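Local coordinates for DMATS type aromatic prenyltransferase (PDB 6ZRY), which probably transfers a dimethylallyl group to the indole ring of tryptophan, as a 6-dimethylallyl tryptophan synthase of the ABBA-barrel fold, at residues 29-34 with 143-148; 40-45 with 348-353. All blocks are in the same frame, centred on the assembly; numbering follows the deposited sequence.

Contact 1: 29-34 with 143-148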
loop_
_atom_site.group_PDB
_atom_site.type_symbol
_atom_site.label_atom_id
_atom_site.label_comp_id
_atom_site.label_asym_id
_atom_site.label_seq_id
_atom_site.Cartn_x
_atom_site.Cartn_y
_atom_site.Cartn_z
ATOM N N ARG A 29 3.697 -18.039 3.325
ATOM C CA ARG A 29 3.340 -18.741 2.067
ATOM C C ARG A 29 1.929 -19.318 2.181
ATOM O O ARG A 29 1.210 -19.308 1.165
ATOM C CB ARG A 29 4.372 -19.802 1.726
ATOM C CG ARG A 29 5.739 -19.234 1.426
ATOM C CD ARG A 29 6.736 -20.355 1.307
ATOM N NE ARG A 29 6.476 -21.119 0.101
ATOM C CZ ARG A 29 7.141 -22.208 -0.259
ATOM N NH1 ARG A 29 6.845 -22.811 -1.397
ATOM N NH2 ARG A 29 8.096 -22.690 0.522
ATOM N N ASN A 30 1.540 -19.769 3.369
ATOM C CA ASN A 30 0.154 -20.248 3.651
ATOM C C ASN A 30 -0.818 -19.076 3.507
ATOM O O ASN A 30 -1.911 -19.274 2.961
ATOM C CB ASN A 30 0.041 -20.901 5.032
ATOM C CG ASN A 30 0.645 -22.291 5.057
ATOM O OD1 ASN A 30 0.808 -22.919 4.000
ATOM N ND2 ASN A 30 0.979 -22.784 6.245
ATOM N N LEU A 31 -0.429 -17.887 3.976
ATOM C CA LEU A 31 -1.333 -16.724 3.964
ATOM C C LEU A 31 -1.451 -16.212 2.524
ATOM O O LEU A 31 -2.576 -15.916 2.129
ATOM C CB LEU A 31 -0.844 -15.673 4.953
ATOM C CG LEU A 31 -0.987 -16.066 6.419
ATOM C CD1 LEU A 31 -0.309 -15.049 7.300
ATOM C CD2 LEU A 31 -2.439 -16.225 6.809
ATOM N N LEU A 32 -0.353 -16.184 1.740
ATOM C CA LEU A 32 -0.429 -15.752 0.326
ATOM C C LEU A 32 -1.384 -16.667 -0.457
ATOM O O LEU A 32 -2.196 -16.127 -1.256
ATOM C CB LEU A 32 0.965 -15.728 -0.301
ATOM C CG LEU A 32 1.022 -15.492 -1.814
ATOM C CD1 LEU A 32 0.481 -14.096 -2.202
ATOM C CD2 LEU A 32 2.454 -15.668 -2.304
ATOM N N ALA A 33 -1.279 -17.996 -0.302
ATOM C CA ALA A 33 -2.193 -18.960 -0.950
ATOM C C ALA A 33 -3.641 -18.632 -0.591
ATOM O O ALA A 33 -4.476 -18.645 -1.488
ATOM C CB ALA A 33 -1.825 -20.392 -0.571
ATOM N N GLY A 34 -3.929 -18.339 0.678
ATOM C CA GLY A 34 -5.283 -17.938 1.136
ATOM C C GLY A 34 -5.732 -16.663 0.455
ATOM O O GLY A 34 -6.862 -16.601 -0.033
ATOM N N PRO A 143 2.769 -13.012 11.809
ATOM C CA PRO A 143 2.177 -12.103 10.818
ATOM C C PRO A 143 1.118 -11.169 11.417
ATOM O O PRO A 143 0.405 -11.587 12.301
ATOM C CB PRO A 143 1.519 -13.040 9.812
ATOM C CG PRO A 143 2.314 -14.323 9.941
ATOM C CD PRO A 143 2.700 -14.413 11.400
ATOM N N GLU A 144 1.058 -9.937 10.924
ATOM C CA GLU A 144 0.019 -8.933 11.255
ATOM C C GLU A 144 -0.872 -8.739 10.033
ATOM O O GLU A 144 -0.380 -8.843 8.903
ATOM C CB GLU A 144 0.609 -7.566 11.616
ATOM C CG GLU A 144 1.633 -7.587 12.719
ATOM C CD GLU A 144 2.077 -6.193 13.166
ATOM O OE1 GLU A 144 2.909 -6.114 14.085
ATOM O OE2 GLU A 144 1.584 -5.196 12.604
ATOM N N PHE A 145 -2.132 -8.444 10.257
ATOM C CA PHE A 145 -3.102 -8.170 9.193
ATOM C C PHE A 145 -3.504 -6.703 9.261
ATOM O O PHE A 145 -3.767 -6.190 10.363
ATOM C CB PHE A 145 -4.294 -9.099 9.349
ATOM C CG PHE A 145 -3.947 -10.572 9.268
ATOM C CD1 PHE A 145 -3.546 -11.278 10.390
ATOM C CD2 PHE A 145 -4.018 -11.249 8.060
ATOM C CE1 PHE A 145 -3.239 -12.635 10.312
ATOM C CE2 PHE A 145 -3.702 -12.606 7.978
ATOM C CZ PHE A 145 -3.319 -13.299 9.108
ATOM N N LYS A 146 -3.597 -6.061 8.100
ATOM C CA LYS A 146 -4.167 -4.696 7.969
ATOM C C LYS A 146 -5.240 -4.740 6.909
ATOM O O LYS A 146 -5.079 -5.470 5.924
ATOM C CB LYS A 146 -3.115 -3.658 7.577
ATOM C CG LYS A 146 -1.764 -3.816 8.238
ATOM C CD LYS A 146 -1.747 -3.415 9.668
ATOM C CE LYS A 146 -0.331 -3.331 10.232
ATOM N NZ LYS A 146 -0.201 -2.218 11.199
ATOM N N VAL A 147 -6.293 -3.973 7.124
ATOM C CA VAL A 147 -7.468 -3.882 6.226
ATOM C C VAL A 147 -7.483 -2.488 5.602
ATOM O O VAL A 147 -7.438 -1.491 6.371
ATOM C CB VAL A 147 -8.752 -4.174 7.006
ATOM C CG1 VAL A 147 -9.980 -4.101 6.118
ATOM C CG2 VAL A 147 -8.646 -5.516 7.707
ATOM N N TYR A 148 -7.564 -2.442 4.284
ATOM C CA TYR A 148 -7.560 -1.241 3.450
ATOM C C TYR A 148 -8.959 -1.077 2.872
ATOM O O TYR A 148 -9.310 -1.850 1.953
ATOM C CB TYR A 148 -6.486 -1.380 2.370
ATOM C CG TYR A 148 -5.120 -1.057 2.872
ATOM C CD1 TYR A 148 -4.482 -1.848 3.827
ATOM C CD2 TYR A 148 -4.478 0.095 2.460
ATOM C CE1 TYR A 148 -3.223 -1.505 4.326
ATOM C CE2 TYR A 148 -3.241 0.448 2.949
ATOM C CZ TYR A 148 -2.611 -0.344 3.888
ATOM O OH TYR A 148 -1.380 0.058 4.344
#
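Leu31, on helix 26-36, reaches strand 141-149 with both of its methyls, CD1 mainly against Pro143 and CD2 against Phe145. CD1 lies against the pyrrolidine ring, with Leu31 CD1 3.7 Å from Pro143 CB and 3.8 Å from Pro143 CG. Leu31 CD2 comes up to the far end of the Phe145 ring, at the edge and in the plane, 3.8 Å from Phe145 CZ and 4.0 Å from Phe145 CE2. The fork of the leucine thus straddles two residues that stand two apart on the strand, and the phenyl ring presents its rim to the methyl. CZ of Phe145 also has Leu31 CD1 at 3.9 Å, so this one ring corner sees both branches.

The backbones stay well separated: the closest CA atoms, of Leu31 and Pro143, are 9.0 Å apart, and no hydrogen bond joins the segments. Side-chain length closes the gap. CB of Leu31 points toward the strand, and with CG anti to the carbonyl carbon (chi1 -70°) the fork carries on toward Pro143 and Phe145. The CB of Phe145 does not point at the helix; the ring end makes the approach. Contact is small and purely apolar, with Leu31 and Phe145 both buried.

Backbone bonds hold Phe145 to Leu202, while Glu144 and Lys146 pair with Val136 and Ser134 of strand 131-138. Helix 88-106 flanks the contact: Gln102 touches both Leu31 and Phe145, and Arg105 also meets Leu31. On helix 26-36, Leu32 turns instead to Leu10 and Leu14 of helix 6-21, so neighbouring faces of the helix meet that helix and the antiparallel sheet of the ABBA barrel.

Contact 2: 40-45 with 348-353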
loop_
_atom_site.group_PDB
_atom_site.type_symbol
_atom_site.label_atom_id
_atom_site.label_comp_id
_atom_site.label_asym_id
_atom_site.label_seq_id
_atom_site.Cartn_x
_atom_site.Cartn_y
_atom_site.Cartn_z
ATOM N N GLY A 40 -4.850 -18.335 -7.431
ATOM C CA GLY A 40 -3.639 -19.121 -7.184
ATOM C C GLY A 40 -3.420 -20.180 -8.272
ATOM O O GLY A 40 -2.349 -20.241 -8.908
ATOM N N PRO A 41 -4.398 -21.086 -8.494
ATOM C CA PRO A 41 -4.236 -22.151 -9.472
ATOM C C PRO A 41 -4.392 -21.750 -10.942
ATOM O O PRO A 41 -4.197 -22.614 -11.819
ATOM C CB PRO A 41 -5.367 -23.143 -9.114
ATOM C CG PRO A 41 -5.794 -22.751 -7.731
ATOM C CD PRO A 41 -5.614 -21.252 -7.690
ATOM N N ARG A 42 -4.730 -20.498 -11.202
ATOM C CA ARG A 42 -4.997 -19.974 -12.558
ATOM C C ARG A 42 -3.698 -19.957 -13.366
ATOM O O ARG A 42 -2.675 -19.496 -12.889
ATOM C CB ARG A 42 -5.599 -18.586 -12.458
ATOM C CG ARG A 42 -6.183 -18.087 -13.754
ATOM C CD ARG A 42 -6.733 -16.692 -13.608
ATOM N NE ARG A 42 -7.188 -16.231 -14.896
ATOM C CZ ARG A 42 -8.401 -16.401 -15.360
ATOM N NH1 ARG A 42 -9.312 -17.007 -14.628
ATOM N NH2 ARG A 42 -8.725 -15.917 -16.547
ATOM N N PRO A 43 -3.683 -20.509 -14.595
ATOM C CA PRO A 43 -2.480 -20.458 -15.434
ATOM C C PRO A 43 -2.055 -19.022 -15.791
ATOM O O PRO A 43 -2.914 -18.217 -16.077
ATOM C CB PRO A 43 -2.880 -21.224 -16.707
ATOM C CG PRO A 43 -4.089 -22.066 -16.294
ATOM C CD PRO A 43 -4.791 -21.276 -15.208
ATOM N N LEU A 44 -0.745 -18.747 -15.793
ATOM C CA LEU A 44 -0.154 -17.440 -16.216
ATOM C C LEU A 44 -0.480 -17.136 -17.676
ATOM O O LEU A 44 -0.493 -15.970 -18.004
ATOM C CB LEU A 44 1.367 -17.450 -16.058
ATOM C CG LEU A 44 1.939 -17.337 -14.662
ATOM C CD1 LEU A 44 3.445 -17.169 -14.743
ATOM C CD2 LEU A 44 1.300 -16.191 -13.901
ATOM N N TYR A 45 -0.650 -18.137 -18.531
ATOM C CA TYR A 45 -0.930 -17.937 -19.982
ATOM C C TYR A 45 -2.400 -17.528 -20.185
ATOM O O TYR A 45 -2.747 -17.188 -21.313
ATOM C CB TYR A 45 -0.570 -19.180 -20.826
ATOM C CG TYR A 45 -1.335 -20.453 -20.517
ATOM C CD1 TYR A 45 -2.682 -20.591 -20.826
ATOM C CD2 TYR A 45 -0.691 -21.548 -19.944
ATOM C CE1 TYR A 45 -3.374 -21.762 -20.542
ATOM C CE2 TYR A 45 -1.369 -22.721 -19.642
ATOM C CZ TYR A 45 -2.717 -22.830 -19.945
ATOM O OH TYR A 45 -3.389 -23.982 -19.654
ATOM N N GLU A 348 4.882 -8.752 -11.510
ATOM C CA GLU A 348 4.998 -8.854 -12.981
ATOM C C GLU A 348 4.595 -10.276 -13.424
ATOM O O GLU A 348 5.282 -10.877 -14.303
ATOM C CB GLU A 348 6.415 -8.535 -13.443
ATOM C CG GLU A 348 6.870 -7.118 -13.133
ATOM C CD GLU A 348 8.244 -6.737 -13.681
ATOM O OE1 GLU A 348 8.391 -5.611 -14.098
ATOM O OE2 GLU A 348 9.200 -7.586 -13.609
ATOM N N ALA A 349 3.503 -10.791 -12.888
ATOM C CA ALA A 349 2.991 -12.124 -13.254
ATOM C C ALA A 349 2.439 -12.090 -14.691
ATOM O O ALA A 349 2.455 -13.151 -15.337
ATOM C CB ALA A 349 1.965 -12.600 -12.260
ATOM N N TYR A 350 1.978 -10.947 -15.178
ATOM C CA TYR A 350 1.269 -10.831 -16.482
ATOM C C TYR A 350 2.043 -10.024 -17.500
ATOM O O TYR A 350 1.928 -10.367 -18.678
ATOM C CB TYR A 350 -0.118 -10.228 -16.282
ATOM C CG TYR A 350 -1.050 -11.156 -15.572
ATOM C CD1 TYR A 350 -1.414 -12.354 -16.159
ATOM C CD2 TYR A 350 -1.515 -10.889 -14.295
ATOM C CE1 TYR A 350 -2.245 -13.249 -15.519
ATOM C CE2 TYR A 350 -2.332 -11.785 -13.621
ATOM C CZ TYR A 350 -2.707 -12.968 -14.240
ATOM O OH TYR A 350 -3.527 -13.834 -13.598
ATOM N N ARG A 351 2.737 -8.965 -17.086
ATOM C CA ARG A 351 3.395 -8.032 -18.017
ATOM C C ARG A 351 4.625 -7.431 -17.353
ATOM O O ARG A 351 4.569 -7.146 -16.116
ATOM C CB ARG A 351 2.384 -6.959 -18.446
ATOM C CG ARG A 351 2.849 -6.088 -19.594
ATOM C CD ARG A 351 1.709 -5.317 -20.221
ATOM N NE ARG A 351 2.181 -4.546 -21.377
ATOM C CZ ARG A 351 2.713 -3.315 -21.335
ATOM N NH1 ARG A 351 2.835 -2.661 -20.182
ATOM N NH2 ARG A 351 3.110 -2.740 -22.461
ATOM N N VAL A 352 5.708 -7.294 -18.114
ATOM C CA VAL A 352 6.846 -6.401 -17.769
ATOM C C VAL A 352 6.634 -5.151 -18.601
ATOM O O VAL A 352 6.684 -5.277 -19.789
ATOM C CB VAL A 352 8.196 -7.059 -18.056
ATOM C CG1 VAL A 352 9.363 -6.106 -17.831
ATOM C CG2 VAL A 352 8.368 -8.325 -17.243
ATOM N N SER A 353 6.350 -4.004 -17.992
ATOM C CA SER A 353 6.161 -2.742 -18.744
ATOM C C SER A 353 7.485 -2.416 -19.419
ATOM O O SER A 353 8.541 -2.532 -18.802
ATOM C CB SER A 353 5.706 -1.624 -17.870
ATOM O OG SER A 353 4.432 -1.920 -17.319
HETATM O O HOH W 1 -4.147 -15.905 -15.264
HETATM O O HOH W 2 1.567 -14.187 -17.751
#
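Leu44 and Ala349 bring together two surface loops of the ABBA-barrel fold, one running from helix 26-36 toward strand 61-68, the other following strand 341-346. The apolar part is slight. Leu44 CD2 sits 4.0 Å from Ala349 CB, and the same methyl lies 3.6 Å from Ala349 O, so it rests against the peptide as well as the side chain. With CG anti to the carbonyl carbon (chi1 -75°), the leucine end swings nearer to Ala349 than its CB does. Val6 and His9 of helix 6-21 pack on Leu44 too; Val6 also touches Tyr350, and His9 Ala349, so this helix lines both loops. Within the first loop, Pro43 CB lies over the centre of the Tyr45 ring, 3.5 Å above its plane.

Van der Waals contact with the tyrosine is looser: Leu44 O approaches its ring obliquely, and Arg42 CD stays 4.3 Å from Tyr350 OH.

No direct hydrogen bond crosses between the segments; water makes the polar link. One water donates to two backbone oxygens, tying Leu44 O to Ala349 O and so joining the loops through their main chains. Another gathers Pro43 O, Tyr350 OH and, weakly, Arg42 NE, whose protein partner is Pro47 O.

In the second loop, Asp57 OD2 accepts from the backbone N of both Tyr350 and Arg351, which holds the main chain beside the tyrosine. At the phenol end, the water shared with Pro43 O is in the plane of the Tyr350 ring, its oxygen 2.7 Å from Tyr350 OH.

The chain visits the two contacts alternately: 29-34, then 40-45, then 143-148, and finally 348-353. Their centres are 20 Å apart and their nearest atoms about 6 Å, without touching. A short run of chain past the end of helix 26-36 leads from contact 1 into contact 2. Contact 1 is buried, between that helix and strand 141-149; contact 2 lies at the surface, where the loop after strand 341-346 meets the loop after the helix. Both strands belong to the same curled antiparallel sheet, and helix 6-21 packs on helix 26-36 and on the loops of contact 2. Together they join one N-terminal region to the middle and the end of the chain, away from the tryptophan pocket.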